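Local coordinates for NTF2 fold protein loop-helix-loop design NT-9 (PDB 6W90), which is a computationally designed NTF2-fold protein made to explore loop-helix-loop geometries, and holds a two-chain phospholipid in its pocket, with no natural function known, at residues Tyr120-Val123 with Val124-Leu127. Sequence-based numbering, arbitrary orientation.
Sequences YKKV and VQNL. With 3PE (1,2-Distearoyl-sn-glycerophosphoethanolamine), chain B.
Tyr120 accepts a hydrogen bond at its backbone O from Val124 N (3.2 Å), the first of four i-to-i+4 bonds that run through the first two turns of helix 121-129. It illustrates how one residue can take part in the backbone hydrogen bonding of a helix and line a pocket with its side chain. With CG anti to its own carbonyl carbon (chi1 -84°), Tyr120 turns its ring to the bound phospholipid. CB and CG lie near C22, the carbon next to the carbonyl of one acyl chain; the ester carbonyl oxygen O22 sits 3.9 Å above one ring face, offset toward the rim. Toward the CD2-CE2 edge, CD2 meets glycerol C1 on the same face as O22, and CE2 comes 3.5 Å from phosphate oxygen O14, which lies near the ring plane. At the tip, OH is hydrogen-bonded to Trp96 NE1. A leucine here would probably leave the Trp96 indole without this partner and open a gap beside the lipid headgroup. Where the Lys122 chain crosses the Asn126 amide, CE lies 3.2 Å from OD1. Inward, Val124 packs on Tyr47 and Phe49 of edge strand 47-49, while Leu127 reaches Phe49 as well as Phe57, Ala60 and Trp64 of helix 54-64.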
ATOM      1  N   TYR A 120       9.402  -1.536 -14.528  1.00 20.95           N
ATOM      2  CA  TYR A 120       9.540  -1.552 -13.068  1.00 22.10           C
ATOM      3  C   TYR A 120       9.786  -2.969 -12.533  1.00 22.34           C
ATOM      4  O   TYR A 120       9.960  -3.144 -11.319  1.00 22.27           O
ATOM      5  CB  TYR A 120       8.303  -0.886 -12.400  1.00 26.72           C
ATOM      6  CG  TYR A 120       8.407   0.650 -12.317  1.00 31.24           C
ATOM      7  CD1 TYR A 120       9.428   1.237 -11.606  1.00 39.69           C
ATOM      8  CD2 TYR A 120       7.475   1.510 -12.925  1.00 34.34           C
ATOM      9  CE1 TYR A 120       9.565   2.627 -11.521  1.00 46.81           C
ATOM     10  CE2 TYR A 120       7.602   2.914 -12.832  1.00 37.33           C
ATOM     11  CZ  TYR A 120       8.656   3.464 -12.117  1.00 45.86           C
ATOM     12  OH  TYR A 120       8.855   4.841 -11.986  1.00 49.44           O
ATOM     13  N   LYS A 121       9.824  -3.981 -13.397  1.00 23.73           N
ATOM     14  CA  LYS A 121       9.999  -5.347 -12.908  1.00 25.47           C
ATOM     15  C   LYS A 121      11.306  -5.499 -12.124  1.00 26.17           C
ATOM     16  O   LYS A 121      11.338  -6.188 -11.098  1.00 24.13           O
ATOM     17  CB  LYS A 121       9.950  -6.328 -14.082  1.00 29.01           C
ATOM     18  CG  LYS A 121       8.697  -6.266 -14.969  1.00 29.38           C
ATOM     19  CD  LYS A 121       7.511  -6.594 -14.141  1.00 27.52           C
ATOM     20  CE  LYS A 121       6.211  -6.644 -14.948  1.00 30.48           C
ATOM     21  NZ  LYS A 121       6.210  -7.759 -15.845  1.00 30.21           N
ATOM     22  N   LYS A 122      12.396  -4.865 -12.588  1.00 25.53           N
ATOM     23  CA  LYS A 122      13.680  -5.046 -11.909  1.00 26.73           C
ATOM     24  C   LYS A 122      13.661  -4.414 -10.526  1.00 24.72           C
ATOM     25  O   LYS A 122      14.255  -4.956  -9.588  1.00 22.70           O
ATOM     26  CB  LYS A 122      14.840  -4.472 -12.722  1.00 31.33           C
ATOM     27  CG  LYS A 122      16.203  -4.777 -12.114  1.00 40.88           C
ATOM     28  CD  LYS A 122      16.460  -6.298 -12.014  1.00 55.59           C
ATOM     29  CE  LYS A 122      17.682  -6.638 -11.162  1.00 69.77           C
ATOM     30  NZ  LYS A 122      18.955  -6.350 -11.877  1.00 79.21           N
ATOM     31  N   VAL A 123      12.941  -3.301 -10.374  1.00 24.38           N
ATOM     32  CA  VAL A 123      12.776  -2.684  -9.070  1.00 23.21           C
ATOM     33  C   VAL A 123      12.094  -3.646  -8.111  1.00 21.66           C
ATOM     34  O   VAL A 123      12.508  -3.800  -6.956  1.00 21.18           O
ATOM     35  CB  VAL A 123      11.967  -1.387  -9.211  1.00 27.59           C
ATOM     36  CG1 VAL A 123      11.647  -0.850  -7.865  1.00 28.87           C
ATOM     37  CG2 VAL A 123      12.752  -0.376  -9.990  1.00 32.75           C
ATOM     38  N   VAL A 124      11.021  -4.281  -8.570  1.00 20.41           N
ATOM     39  CA  VAL A 124      10.293  -5.181  -7.693  1.00 17.80           C
ATOM     40  C   VAL A 124      11.120  -6.425  -7.417  1.00 19.84           C
ATOM     41  O   VAL A 124      11.110  -6.930  -6.291  1.00 20.14           O
ATOM     42  CB  VAL A 124       8.933  -5.540  -8.306  1.00 19.13           C
ATOM     43  CG1 VAL A 124       8.170  -6.433  -7.366  1.00 21.92           C
ATOM     44  CG2 VAL A 124       8.090  -4.275  -8.535  1.00 20.25           C
ATOM     45  N   GLN A 125      11.803  -6.963  -8.434  1.00 18.72           N
ATOM     46  CA  GLN A 125      12.684  -8.101  -8.188  1.00 19.81           C
ATOM     47  C   GLN A 125      13.751  -7.762  -7.154  1.00 21.60           C
ATOM     48  O   GLN A 125      14.008  -8.561  -6.251  1.00 21.39           O
ATOM     49  CB  GLN A 125      13.333  -8.563  -9.489  1.00 25.56           C
ATOM     50  CG  GLN A 125      14.179  -9.800  -9.284  1.00 28.81           C
ATOM     51  CD  GLN A 125      14.451 -10.533 -10.537  1.00 37.95           C
ATOM     52  OE1 GLN A 125      14.468 -11.764 -10.551  1.00 47.77           O
ATOM     53  NE2 GLN A 125      14.730  -9.801 -11.597  1.00 31.22           N
ATOM     54  N   ASN A 126      14.374  -6.588  -7.243  1.00 23.21           N
ATOM     55  CA  ASN A 126      15.348  -6.253  -6.212  1.00 22.92           C
ATOM     56  C   ASN A 126      14.709  -6.181  -4.824  1.00 22.13           C
ATOM     57  O   ASN A 126      15.300  -6.638  -3.836  1.00 23.97           O
ATOM     58  CB  ASN A 126      16.014  -4.920  -6.531  1.00 24.64           C
ATOM     59  CG  ASN A 126      17.004  -5.009  -7.685  1.00 35.75           C
ATOM     60  OD1 ASN A 126      17.520  -6.081  -8.022  1.00 36.36           O
ATOM     61  ND2 ASN A 126      17.272  -3.862  -8.295  1.00 41.07           N
ATOM     62  N   LEU A 127      13.505  -5.592  -4.724  1.00 22.33           N
ATOM     63  CA  LEU A 127      12.825  -5.537  -3.433  1.00 22.32           C
ATOM     64  C   LEU A 127      12.547  -6.930  -2.886  1.00 21.55           C
ATOM     65  O   LEU A 127      12.680  -7.171  -1.679  1.00 23.92           O
ATOM     66  CB  LEU A 127      11.519  -4.768  -3.599  1.00 23.47           C
ATOM     67  CG  LEU A 127      10.766  -4.349  -2.355  1.00 29.62           C
ATOM     68  CD1 LEU A 127      11.591  -3.323  -1.623  1.00 33.06           C
ATOM     69  CD2 LEU A 127       9.443  -3.809  -2.823  1.00 31.10           C
TER
HETATM   70  P   3PE B 201       3.305   4.412 -12.860  1.00 33.40           P
HETATM   71  N   3PE B 201       1.265   0.710 -14.002  1.00 78.91           N
HETATM   72  O11 3PE B 201       3.548   4.041 -11.274  1.00 44.36           O
HETATM   73  O12 3PE B 201       2.404   5.613 -12.973  1.00 30.56           O
HETATM   74  O13 3PE B 201       2.479   3.155 -13.566  1.00 43.90           O
HETATM   75  O14 3PE B 201       4.612   4.579 -13.634  1.00 31.72           O
HETATM   76  C11 3PE B 201       1.115   2.987 -13.272  1.00 61.76           C
HETATM   77  C12 3PE B 201       0.519   1.936 -14.200  1.00 72.87           C
HETATM   78  C1  3PE B 201       4.417   2.979 -10.989  1.00 63.06           C
HETATM   79  C2  3PE B 201       4.697   2.881  -9.482  1.00 71.51           C
HETATM   80  C3  3PE B 201       3.355   3.109  -8.782  1.00 71.30           C
HETATM   81  O31 3PE B 201       3.402   2.712  -7.444  1.00 67.92           O
HETATM   82  O32 3PE B 201       4.795   4.432  -7.087  1.00 70.42           O
HETATM   83  C31 3PE B 201       4.257   3.479  -6.645  1.00 65.63           C
HETATM   84  C32 3PE B 201       4.490   3.066  -5.198  1.00 58.17           C
HETATM   85  C33 3PE B 201       5.090   4.176  -4.339  1.00 51.56           C
HETATM   86  C34 3PE B 201       4.503   3.994  -2.940  1.00 48.90           C
HETATM   87  C35 3PE B 201       5.302   4.730  -1.872  1.00 50.96           C
HETATM   88  C36 3PE B 201       4.435   5.849  -1.287  1.00 56.99           C
HETATM   89  C37 3PE B 201       3.402   5.318  -0.284  1.00 62.12           C
HETATM   90  C38 3PE B 201       2.114   4.816  -0.949  1.00 61.84           C
HETATM   91  C39 3PE B 201       0.880   5.042  -0.062  1.00 59.02           C
HETATM   92  C3A 3PE B 201       0.887   4.145   1.183  1.00 56.09           C
HETATM   93  C3B 3PE B 201      -0.483   4.104   1.871  1.00 54.86           C
HETATM   94  C3C 3PE B 201      -1.200   2.792   1.545  1.00 54.50           C
HETATM   95  C3D 3PE B 201      -2.415   2.574   2.449  1.00 55.47           C
HETATM   96  C3E 3PE B 201      -3.204   1.362   1.942  1.00 59.30           C
HETATM   97  C3F 3PE B 201      -4.632   1.368   2.503  1.00 68.83           C
HETATM   98  C3G 3PE B 201      -5.443   0.197   1.933  1.00 75.69           C
HETATM   99  C3H 3PE B 201      -6.955   0.461   1.887  1.00 79.83           C
HETATM  100  C3I 3PE B 201      -7.643   0.289   3.245  1.00 79.67           C
HETATM  101  O21 3PE B 201       5.209   1.608  -9.205  1.00 73.70           O
HETATM  102  O22 3PE B 201       7.190   2.388  -8.409  1.00 72.47           O
HETATM  103  C21 3PE B 201       6.526   1.446  -8.716  1.00 69.83           C
HETATM  104  C22 3PE B 201       7.081   0.012  -8.596  1.00 59.07           C
HETATM  105  C23 3PE B 201       7.285  -0.440  -7.141  1.00 51.97           C
HETATM  106  C24 3PE B 201       5.970  -0.767  -6.425  1.00 45.45           C
HETATM  107  C25 3PE B 201       6.177  -1.063  -4.930  1.00 44.62           C
HETATM  108  C26 3PE B 201       4.831  -0.863  -4.229  1.00 47.22           C
HETATM  109  C27 3PE B 201       4.924  -0.938  -2.704  1.00 47.37           C
HETATM  110  C28 3PE B 201       3.563  -0.625  -2.060  1.00 46.08           C
HETATM  111  C29 3PE B 201       2.579  -1.809  -1.984  1.00 48.42           C
HETATM  112  C2A 3PE B 201       1.385  -1.496  -1.060  1.00 47.53           C
HETATM  113  C2B 3PE B 201       1.509  -2.113   0.334  1.00 44.68           C
HETATM  114  C2C 3PE B 201       0.563  -1.429   1.327  1.00 43.81           C
HETATM  115  C2D 3PE B 201       1.193  -1.474   2.718  1.00 43.45           C
HETATM  116  C2E 3PE B 201       0.241  -0.999   3.807  1.00 43.78           C
HETATM  117  C2F 3PE B 201       0.288   0.521   3.945  1.00 45.98           C